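Local coordinates for protein UDP-galactopyranose mutase (PDB 3HE3) that probably interconverts UDP-galactopyranose and UDP-galactofuranose with the help of a bound FAD cofactor, at residues 107-112 against 208-213; 122-127 against 199-204; 288-293 against 304-309. All blocks are in the same frame, centred on the assembly; numbering follows the deposited sequence.

Contact 1: 107-112 against 208-213; sequences YQHRVL and RYFADT. With UDP (uridine-5'-diphosphate), chain S.
His109 and Tyr209 meet in the wall of the nucleotide site, and both are ligand-binding residues of this enzyme. The backbone makes the first link: Tyr209 N donates to His109 O at 3.2 Å. The first torsion of Tyr209 turns CG away from its own N (chi1 -154°) and sends the ring toward UDP. There Tyr209 OH donates to UDP O2A at 2.9 Å, the oxygen lying at the ring edge. Val111 comes over one face of this ring in a CH-pi contact, its CG2 4.2 Å from the centroid of Tyr209 and 24° off the normal. A leucine in place of Tyr209 would probably leave O2A without this hydroxyl donor and Val111 without an aromatic face to rest on. The His109 ring is held by a 2.7 Å hydrogen bond between its ND1 and Tyr107 OH. Its CB also packs on Phe210 CE1 at 4.0 Å. Farther out, Arg208 CG lies over a face of the Arg110 guanidinium, 3.7 Å from Arg110 NH2. The two like charges have separate acceptors: Arg208 forms a salt bridge with Asp206, and Arg110 bonds to Asn207. A water accepts from Gln108 NE2 at 3.0 Å and donates to Thr213 O, linking Gln108 to Thr213. The contact thus ties the run leading into strand 111-115 to the loop before strand 214-218. Strand 294-296 packs beside His109 and Val111, and strand 118-122 also touches Val111.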
# COMPACT_ATOMS: atom_id res chain seq x y z
N TYR E 107 5.64 17.38 -15.69
CA TYR E 107 6.90 17.62 -15.01
C TYR E 107 8.07 17.28 -15.92
O TYR E 107 8.11 16.20 -16.52
CB TYR E 107 6.98 16.82 -13.71
CG TYR E 107 8.35 16.78 -13.09
CD1 TYR E 107 8.89 17.90 -12.46
CD2 TYR E 107 9.10 15.61 -13.11
CE1 TYR E 107 10.15 17.85 -11.88
CE2 TYR E 107 10.36 15.56 -12.53
CZ TYR E 107 10.88 16.68 -11.92
OH TYR E 107 12.13 16.63 -11.35
N GLN E 108 9.00 18.21 -16.03
CA GLN E 108 10.20 18.00 -16.81
C GLN E 108 11.41 18.01 -15.89
O GLN E 108 11.83 19.06 -15.41
CB GLN E 108 10.31 19.03 -17.93
CG GLN E 108 9.19 18.90 -18.96
CD GLN E 108 9.25 19.96 -20.04
OE1 GLN E 108 9.67 21.10 -19.80
NE2 GLN E 108 8.83 19.60 -21.25
N HIS E 109 11.95 16.82 -15.66
CA HIS E 109 13.07 16.62 -14.75
C HIS E 109 14.27 17.48 -15.12
O HIS E 109 14.53 17.73 -16.29
CB HIS E 109 13.46 15.14 -14.78
CG HIS E 109 14.32 14.71 -13.63
ND1 HIS E 109 13.93 14.87 -12.31
CD2 HIS E 109 15.52 14.11 -13.59
CE1 HIS E 109 14.87 14.40 -11.51
NE2 HIS E 109 15.85 13.92 -12.26
N ARG E 110 14.99 17.95 -14.11
CA ARG E 110 16.21 18.73 -14.34
C ARG E 110 17.30 18.35 -13.34
O ARG E 110 17.08 18.34 -12.13
CB ARG E 110 15.93 20.23 -14.25
CG ARG E 110 15.27 20.80 -15.49
CD ARG E 110 15.08 22.29 -15.35
NE ARG E 110 14.59 22.90 -16.58
CZ ARG E 110 13.33 22.85 -17.00
NH1 ARG E 110 12.43 22.19 -16.29
NH2 ARG E 110 12.98 23.44 -18.13
N VAL E 111 18.48 18.04 -13.86
CA VAL E 111 19.58 17.57 -13.03
C VAL E 111 20.78 18.53 -13.05
O VAL E 111 21.20 19.00 -14.10
CB VAL E 111 20.04 16.17 -13.48
CG1 VAL E 111 21.29 15.75 -12.71
CG2 VAL E 111 18.91 15.16 -13.28
N LEU E 112 21.30 18.82 -11.86
CA LEU E 112 22.52 19.60 -11.72
C LEU E 112 23.68 18.69 -11.33
O LEU E 112 23.49 17.73 -10.57
CB LEU E 112 22.34 20.69 -10.67
CG LEU E 112 22.01 22.11 -11.12
CD1 LEU E 112 21.63 22.15 -12.59
CD2 LEU E 112 20.88 22.64 -10.27
N ARG E 208 16.67 20.40 -19.57
CA ARG E 208 15.93 19.21 -19.15
C ARG E 208 16.80 17.98 -19.38
O ARG E 208 17.56 17.92 -20.34
CB ARG E 208 14.61 19.05 -19.90
CG ARG E 208 13.75 20.30 -19.99
CD ARG E 208 13.55 20.70 -21.43
NE ARG E 208 12.42 20.01 -22.06
CZ ARG E 208 12.28 19.84 -23.37
NH1 ARG E 208 13.22 20.29 -24.21
NH2 ARG E 208 11.22 19.21 -23.86
N TYR E 209 16.67 16.99 -18.51
CA TYR E 209 17.43 15.75 -18.66
C TYR E 209 16.85 14.93 -19.82
O TYR E 209 17.53 14.08 -20.39
CB TYR E 209 17.41 14.96 -17.35
CG TYR E 209 18.60 14.04 -17.16
CD1 TYR E 209 19.89 14.54 -17.04
CD2 TYR E 209 18.43 12.66 -17.07
CE1 TYR E 209 20.98 13.70 -16.85
CE2 TYR E 209 19.51 11.81 -16.88
CZ TYR E 209 20.78 12.34 -16.77
OH TYR E 209 21.85 11.49 -16.58
N PHE E 210 15.58 15.18 -20.15
CA PHE E 210 14.93 14.54 -21.29
C PHE E 210 14.31 15.59 -22.21
O PHE E 210 13.77 16.60 -21.75
CB PHE E 210 13.83 13.58 -20.82
CG PHE E 210 14.25 12.69 -19.69
CD1 PHE E 210 13.77 12.91 -18.41
CD2 PHE E 210 15.13 11.63 -19.90
CE1 PHE E 210 14.16 12.09 -17.35
CE2 PHE E 210 15.51 10.80 -18.85
CZ PHE E 210 15.03 11.04 -17.57
N ALA E 211 14.38 15.35 -23.52
CA ALA E 211 13.67 16.18 -24.49
C ALA E 211 12.55 15.39 -25.13
O ALA E 211 12.15 15.66 -26.26
CB ALA E 211 14.63 16.73 -25.55
N ASP E 212 12.04 14.40 -24.40
CA ASP E 212 10.94 13.58 -24.87
C ASP E 212 9.67 14.41 -25.03
O ASP E 212 9.56 15.50 -24.47
CB ASP E 212 10.67 12.42 -23.91
CG ASP E 212 11.84 11.46 -23.81
OD1 ASP E 212 11.61 10.26 -23.53
OD2 ASP E 212 13.00 11.90 -24.02
N THR E 213 8.72 13.89 -25.79
CA THR E 213 7.49 14.63 -26.08
C THR E 213 6.53 14.61 -24.91
O THR E 213 5.89 15.62 -24.60
CB THR E 213 6.81 14.08 -27.35
OG1 THR E 213 7.53 14.53 -28.50
CG2 THR E 213 5.36 14.55 -27.43
N1 UDP S . 26.84 9.64 -16.68
C2 UDP S . 27.97 10.33 -16.29
N3 UDP S . 27.85 11.55 -15.65
C4 UDP S . 26.60 12.09 -15.40
C5 UDP S . 25.47 11.38 -15.80
C6 UDP S . 25.60 10.20 -16.52
O2 UDP S . 29.08 9.87 -16.51
O4 UDP S . 26.50 13.17 -14.83
C1' UDP S . 26.98 8.34 -17.36
C2' UDP S . 27.07 7.25 -16.31
O2' UDP S . 28.01 6.28 -16.71
C3' UDP S . 25.68 6.65 -16.31
C4' UDP S . 25.21 6.88 -17.73
O4' UDP S . 25.84 8.07 -18.15
O3' UDP S . 25.72 5.28 -15.98
C5' UDP S . 23.70 6.99 -17.85
O5' UDP S . 23.18 7.86 -16.87
PA UDP S . 21.61 7.82 -16.54
O1A UDP S . 20.84 8.05 -17.79
O2A UDP S . 21.25 8.83 -15.52
O3A UDP S . 21.35 6.31 -16.05
PB UDP S . 20.54 5.95 -14.71
O1B UDP S . 21.48 5.83 -13.58
O2B UDP S . 19.81 4.68 -14.91
O3B UDP S . 19.57 7.03 -14.42
O HOH W 1 7.61 17.25 -22.64

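Contact 2: 122-127 against 199-204; sequences IPINLD and VPTRTN. With UDP (uridine-5'-diphosphate), chain S.
Arg202 sets CG opposite its carbonyl carbon (chi1 -67°) and runs extended to NE, which carries the guanidinium to Pro123. Pro123 CG sits over the centre of one guanidinium face, 4.0 Å from Arg202 CZ. Val199 splits its two methyls between two partners (chi1 -178°). Its CG1 meets Pro123 CG at 3.9 Å, while Val199 CG2 touches UDP C6 at 3.6 Å. Ile122 brings CG1 to within 3.6 Å of UDP O4, so both segments reach the uracil. Pro123 follows a cis peptide bond at the turn out of strand 118-122. Beyond it the backbones pair. Arg202 N donates to Ile124 O at 2.8 Å. Leu126 N donates to Asn204 O at 3.0 Å. Asn125 is the N-cap of helix 126-133, and its OD1 accepts a weak capping bond from Asp127 N. A water accepts from Ile124 N at 2.9 Å and bonds weakly to Thr201 OG1. Outside the segments, Arg202 NH1 bonds to Arg208 O, which fixes the far end of the side chain. The chemistry divides along the contact. Apolar groups line the uracil end, whereas backbone bonds hold the helix end, where Asn204 O is the acceptor for the first helical N-H. The long loop is thereby joined to the helix start largely through main-chain atoms.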
# COMPACT_ATOMS: atom_id res chain seq x y z
N ILE E 122 23.54 19.24 -16.55
CA ILE E 122 23.92 18.00 -17.22
C ILE E 122 22.61 17.45 -17.76
O ILE E 122 21.62 17.38 -17.03
CB ILE E 122 24.60 17.01 -16.24
CG1 ILE E 122 25.13 15.77 -16.98
CG2 ILE E 122 23.66 16.60 -15.11
CD1 ILE E 122 26.59 15.88 -17.39
N PRO E 123 22.57 17.09 -19.05
CA PRO E 123 23.64 17.04 -20.06
C PRO E 123 24.35 18.37 -20.26
O PRO E 123 23.76 19.43 -20.07
CB PRO E 123 22.89 16.66 -21.34
CG PRO E 123 21.64 16.00 -20.87
CD PRO E 123 21.26 16.74 -19.63
N ILE E 124 25.62 18.30 -20.64
CA ILE E 124 26.40 19.48 -20.95
C ILE E 124 25.72 20.30 -22.04
O ILE E 124 25.28 19.75 -23.05
CB ILE E 124 27.82 19.08 -21.42
CG1 ILE E 124 28.55 18.29 -20.33
CG2 ILE E 124 28.62 20.31 -21.84
CD1 ILE E 124 29.84 17.65 -20.79
N ASN E 125 25.61 21.60 -21.82
CA ASN E 125 25.07 22.50 -22.84
C ASN E 125 25.83 23.82 -22.89
O ASN E 125 26.86 23.97 -22.24
CB ASN E 125 23.56 22.74 -22.62
CG ASN E 125 23.26 23.50 -21.34
OD1 ASN E 125 23.87 24.53 -21.06
ND2 ASN E 125 22.31 23.00 -20.57
N LEU E 126 25.31 24.78 -23.66
CA LEU E 126 25.97 26.07 -23.82
C LEU E 126 26.31 26.69 -22.46
O LEU E 126 27.43 27.17 -22.24
CB LEU E 126 25.08 27.03 -24.62
CG LEU E 126 25.75 28.07 -25.53
CD1 LEU E 126 24.90 29.32 -25.63
CD2 LEU E 126 27.15 28.42 -25.05
N ASP E 127 25.34 26.67 -21.56
CA ASP E 127 25.50 27.30 -20.25
C ASP E 127 26.57 26.61 -19.41
O ASP E 127 27.32 27.27 -18.70
CB ASP E 127 24.16 27.36 -19.50
CG ASP E 127 23.15 28.27 -20.20
OD1 ASP E 127 23.54 29.36 -20.66
OD2 ASP E 127 21.95 27.89 -20.29
N VAL E 199 23.38 10.04 -22.16
CA VAL E 199 23.43 11.46 -21.81
C VAL E 199 24.14 12.27 -22.88
O VAL E 199 25.31 12.61 -22.74
CB VAL E 199 24.14 11.68 -20.46
CG1 VAL E 199 24.12 13.16 -20.09
CG2 VAL E 199 23.50 10.83 -19.38
N PRO E 200 23.43 12.60 -23.96
CA PRO E 200 23.98 13.30 -25.12
C PRO E 200 24.35 14.74 -24.80
O PRO E 200 23.68 15.38 -24.00
CB PRO E 200 22.81 13.26 -26.10
CG PRO E 200 21.64 13.46 -25.17
CD PRO E 200 21.96 12.48 -24.07
N THR E 201 25.40 15.26 -25.43
CA THR E 201 25.79 16.65 -25.24
C THR E 201 24.90 17.56 -26.07
O THR E 201 24.37 17.14 -27.11
CB THR E 201 27.27 16.89 -25.61
OG1 THR E 201 28.12 16.06 -24.80
CG2 THR E 201 27.65 18.35 -25.40
N ARG E 202 24.71 18.80 -25.62
CA ARG E 202 23.93 19.78 -26.36
C ARG E 202 24.76 21.03 -26.65
O ARG E 202 25.80 21.26 -26.03
CB ARG E 202 22.68 20.18 -25.58
CG ARG E 202 21.66 19.06 -25.43
CD ARG E 202 20.61 19.42 -24.40
NE ARG E 202 19.75 18.28 -24.09
CZ ARG E 202 19.01 18.17 -23.00
NH1 ARG E 202 19.03 19.13 -22.09
NH2 ARG E 202 18.26 17.09 -22.81
N THR E 203 24.30 21.83 -27.60
CA THR E 203 24.93 23.11 -27.90
C THR E 203 23.93 24.26 -27.76
O THR E 203 24.27 25.43 -27.95
CB THR E 203 25.56 23.12 -29.30
OG1 THR E 203 24.61 22.61 -30.25
CG2 THR E 203 26.80 22.25 -29.33
N ASN E 204 22.69 23.91 -27.42
CA ASN E 204 21.68 24.91 -27.11
C ASN E 204 21.66 25.14 -25.60
O ASN E 204 22.60 24.76 -24.90
CB ASN E 204 20.31 24.45 -27.60
CG ASN E 204 19.87 23.14 -26.98
OD1 ASN E 204 20.44 22.69 -25.97
ND2 ASN E 204 18.86 22.51 -27.56
N1 UDP S . 26.84 9.64 -16.68
C2 UDP S . 27.97 10.33 -16.29
N3 UDP S . 27.85 11.55 -15.65
C4 UDP S . 26.60 12.09 -15.40
C5 UDP S . 25.47 11.38 -15.80
C6 UDP S . 25.60 10.20 -16.52
O2 UDP S . 29.08 9.87 -16.51
O4 UDP S . 26.50 13.17 -14.83
C1' UDP S . 26.98 8.34 -17.36
C2' UDP S . 27.07 7.25 -16.31
O2' UDP S . 28.01 6.28 -16.71
C3' UDP S . 25.68 6.65 -16.31
C4' UDP S . 25.21 6.88 -17.73
O4' UDP S . 25.84 8.07 -18.15
O3' UDP S . 25.72 5.28 -15.98
C5' UDP S . 23.70 6.99 -17.85
O5' UDP S . 23.18 7.86 -16.87
PA UDP S . 21.61 7.82 -16.54
O1A UDP S . 20.84 8.05 -17.79
O2A UDP S . 21.25 8.83 -15.52
O3A UDP S . 21.35 6.31 -16.05
PB UDP S . 20.54 5.95 -14.71
O1B UDP S . 21.48 5.83 -13.58
O2B UDP S . 19.81 4.68 -14.91
O3B UDP S . 19.57 7.03 -14.42
O HOH W 2 26.56 15.83 -21.79

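Contact 3: 288-293 against 304-309; sequences QLLPTG and TRVSEF. With UDP (uridine-5'-diphosphate), chain S.
The carboxylate of Glu308 is gripped by two successive backbone amides, and each of its oxygens is met on the syn side. The setting is a beta-hairpin of the mixed sheet: Gly293 leads into strand 294-296, which pairs antiparallel with strand 305-308. Glu308 OE1 accepts from Leu289 N at 2.8 Å, with the donor 25° out of the carboxylate plane. Glu308 OE2 accepts from Leu290 N at 2.7 Å, with the donor 35° out of that plane. A second, weak bond runs from Leu289 N to OE2. The amide plane of Gln288 stands almost perpendicular to this carboxylate. The other flat group, the Arg305 guanidinium, has UDP O3B at its edge and in its plane. Glu308 N donates to Gly293 O at 2.7 Å and closes the open end of the hairpin. From there the Glu308 side chain extends with CG turned away from N (chi1 -167°) to reach the preceding loop. Thr320 also bonds to OE1, and His311 weakly to OE2. So many donors would probably keep this buried carboxylate charged. Leu290 slides past Glu308 in the opposite direction and sets CD1 4.1 Å from Val306 CB. At the other end of the strand, Arg305 is held by a salt bridge to Glu325. Its NH1 donates to UDP O3B, a long bond of 3.3 Å.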
# COMPACT_ATOMS: atom_id res chain seq x y z
N GLN E 288 12.61 22.50 1.55
CA GLN E 288 13.41 22.22 0.37
C GLN E 288 14.89 22.09 0.68
O GLN E 288 15.47 22.94 1.36
CB GLN E 288 13.19 23.31 -0.69
CG GLN E 288 13.47 22.85 -2.10
CD GLN E 288 13.42 23.99 -3.09
OE1 GLN E 288 12.40 24.20 -3.75
NE2 GLN E 288 14.51 24.73 -3.19
N LEU E 289 15.51 21.04 0.16
CA LEU E 289 16.92 20.76 0.40
C LEU E 289 17.78 21.02 -0.84
O LEU E 289 18.84 21.65 -0.74
CB LEU E 289 17.11 19.32 0.89
CG LEU E 289 18.52 18.94 1.31
CD1 LEU E 289 18.97 19.82 2.47
CD2 LEU E 289 18.60 17.47 1.69
N LEU E 290 17.32 20.55 -2.00
CA LEU E 290 18.05 20.72 -3.26
C LEU E 290 17.39 21.77 -4.14
O LEU E 290 16.20 22.05 -3.98
CB LEU E 290 18.11 19.41 -4.04
CG LEU E 290 18.38 18.13 -3.24
CD1 LEU E 290 18.57 16.96 -4.18
CD2 LEU E 290 19.59 18.31 -2.36
N PRO E 291 18.15 22.36 -5.08
CA PRO E 291 17.61 23.30 -6.08
C PRO E 291 16.79 22.57 -7.15
O PRO E 291 15.84 23.14 -7.68
CB PRO E 291 18.86 23.90 -6.73
CG PRO E 291 20.01 23.51 -5.84
CD PRO E 291 19.61 22.22 -5.19
N THR E 292 17.17 21.34 -7.46
CA THR E 292 16.44 20.53 -8.43
C THR E 292 16.05 19.19 -7.84
O THR E 292 16.29 18.92 -6.66
CB THR E 292 17.26 20.24 -9.70
OG1 THR E 292 18.65 20.14 -9.37
CG2 THR E 292 17.06 21.33 -10.73
N GLY E 293 15.45 18.34 -8.67
CA GLY E 293 15.07 17.00 -8.25
C GLY E 293 16.28 16.15 -7.92
O GLY E 293 16.24 15.35 -6.98
N THR E 304 26.41 8.57 -5.85
CA THR E 304 26.45 9.12 -7.20
C THR E 304 25.60 10.37 -7.29
O THR E 304 25.89 11.27 -8.07
CB THR E 304 25.94 8.11 -8.23
OG1 THR E 304 24.73 7.50 -7.76
CG2 THR E 304 26.97 7.02 -8.48
N ARG E 305 24.55 10.42 -6.47
CA ARG E 305 23.57 11.50 -6.57
C ARG E 305 22.59 11.52 -5.41
O ARG E 305 22.40 10.51 -4.72
CB ARG E 305 22.80 11.34 -7.87
CG ARG E 305 22.21 9.96 -8.03
CD ARG E 305 21.62 9.77 -9.41
NE ARG E 305 20.90 8.52 -9.52
CZ ARG E 305 20.36 8.07 -10.65
NH1 ARG E 305 20.47 8.77 -11.77
NH2 ARG E 305 19.71 6.91 -10.66
N VAL E 306 21.97 12.68 -5.21
CA VAL E 306 20.90 12.85 -4.24
C VAL E 306 19.65 13.28 -4.98
O VAL E 306 19.72 14.11 -5.89
CB VAL E 306 21.20 13.99 -3.25
CG1 VAL E 306 20.54 13.71 -1.90
CG2 VAL E 306 22.70 14.20 -3.11
N SER E 307 18.51 12.72 -4.59
CA SER E 307 17.24 13.10 -5.20
C SER E 307 16.27 13.59 -4.14
O SER E 307 16.26 13.09 -3.01
CB SER E 307 16.64 11.92 -5.96
OG SER E 307 17.41 11.61 -7.11
N GLU E 308 15.46 14.59 -4.49
CA GLU E 308 14.45 15.11 -3.58
C GLU E 308 13.06 14.91 -4.16
O GLU E 308 12.69 15.56 -5.14
CB GLU E 308 14.71 16.59 -3.27
CG GLU E 308 13.90 17.11 -2.09
CD GLU E 308 14.26 18.53 -1.73
OE1 GLU E 308 13.75 19.03 -0.71
OE2 GLU E 308 15.05 19.15 -2.47
N PHE E 309 12.30 14.02 -3.54
CA PHE E 309 11.04 13.55 -4.13
C PHE E 309 9.96 14.61 -4.33
O PHE E 309 9.18 14.52 -5.27
CB PHE E 309 10.51 12.35 -3.35
CG PHE E 309 11.40 11.14 -3.43
CD1 PHE E 309 12.20 10.78 -2.35
CD2 PHE E 309 11.46 10.39 -4.58
CE1 PHE E 309 13.03 9.68 -2.43
CE2 PHE E 309 12.29 9.29 -4.67
CZ PHE E 309 13.07 8.93 -3.59
N1 UDP S . 26.84 9.64 -16.68
C2 UDP S . 27.97 10.33 -16.29
N3 UDP S . 27.85 11.55 -15.65
C4 UDP S . 26.60 12.09 -15.40
C5 UDP S . 25.47 11.38 -15.80
C6 UDP S . 25.60 10.20 -16.52
O2 UDP S . 29.08 9.87 -16.51
O4 UDP S . 26.50 13.17 -14.83
C1' UDP S . 26.98 8.34 -17.36
C2' UDP S . 27.07 7.25 -16.31
O2' UDP S . 28.01 6.28 -16.71
C3' UDP S . 25.68 6.65 -16.31
C4' UDP S . 25.21 6.88 -17.73
O4' UDP S . 25.84 8.07 -18.15
O3' UDP S . 25.72 5.28 -15.98
C5' UDP S . 23.70 6.99 -17.85
O5' UDP S . 23.18 7.86 -16.87
PA UDP S . 21.61 7.82 -16.54
O1A UDP S . 20.84 8.05 -17.79
O2A UDP S . 21.25 8.83 -15.52
O3A UDP S . 21.35 6.31 -16.05
PB UDP S . 20.54 5.95 -14.71
O1B UDP S . 21.48 5.83 -13.58
O2B UDP S . 19.81 4.68 -14.91
O3B UDP S . 19.57 7.03 -14.42

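How the contacts relate
All three contacts are partly buried and all touch UDP, but at different points. Contact 2 reaches the uracil, contact 1 the alpha-phosphate and contact 3 the beta-phosphate. Contacts 1 and 3 both reach the same mixed sheet, and Thr292 packs against Arg110 and Leu112 between them. Contacts 1 and 2 share the long loop after helix 169-184; Tyr209 packs on Val199 of the same loop and on Ile122 of segment 122-127. Contacts 2 and 3 do not touch. Their chemistry differs accordingly. Contact 1 mixes an aromatic face with two partly exposed arginines. Contact 2 relies on apolar groups and backbone pairing. Contact 3 centres on one buried carboxylate.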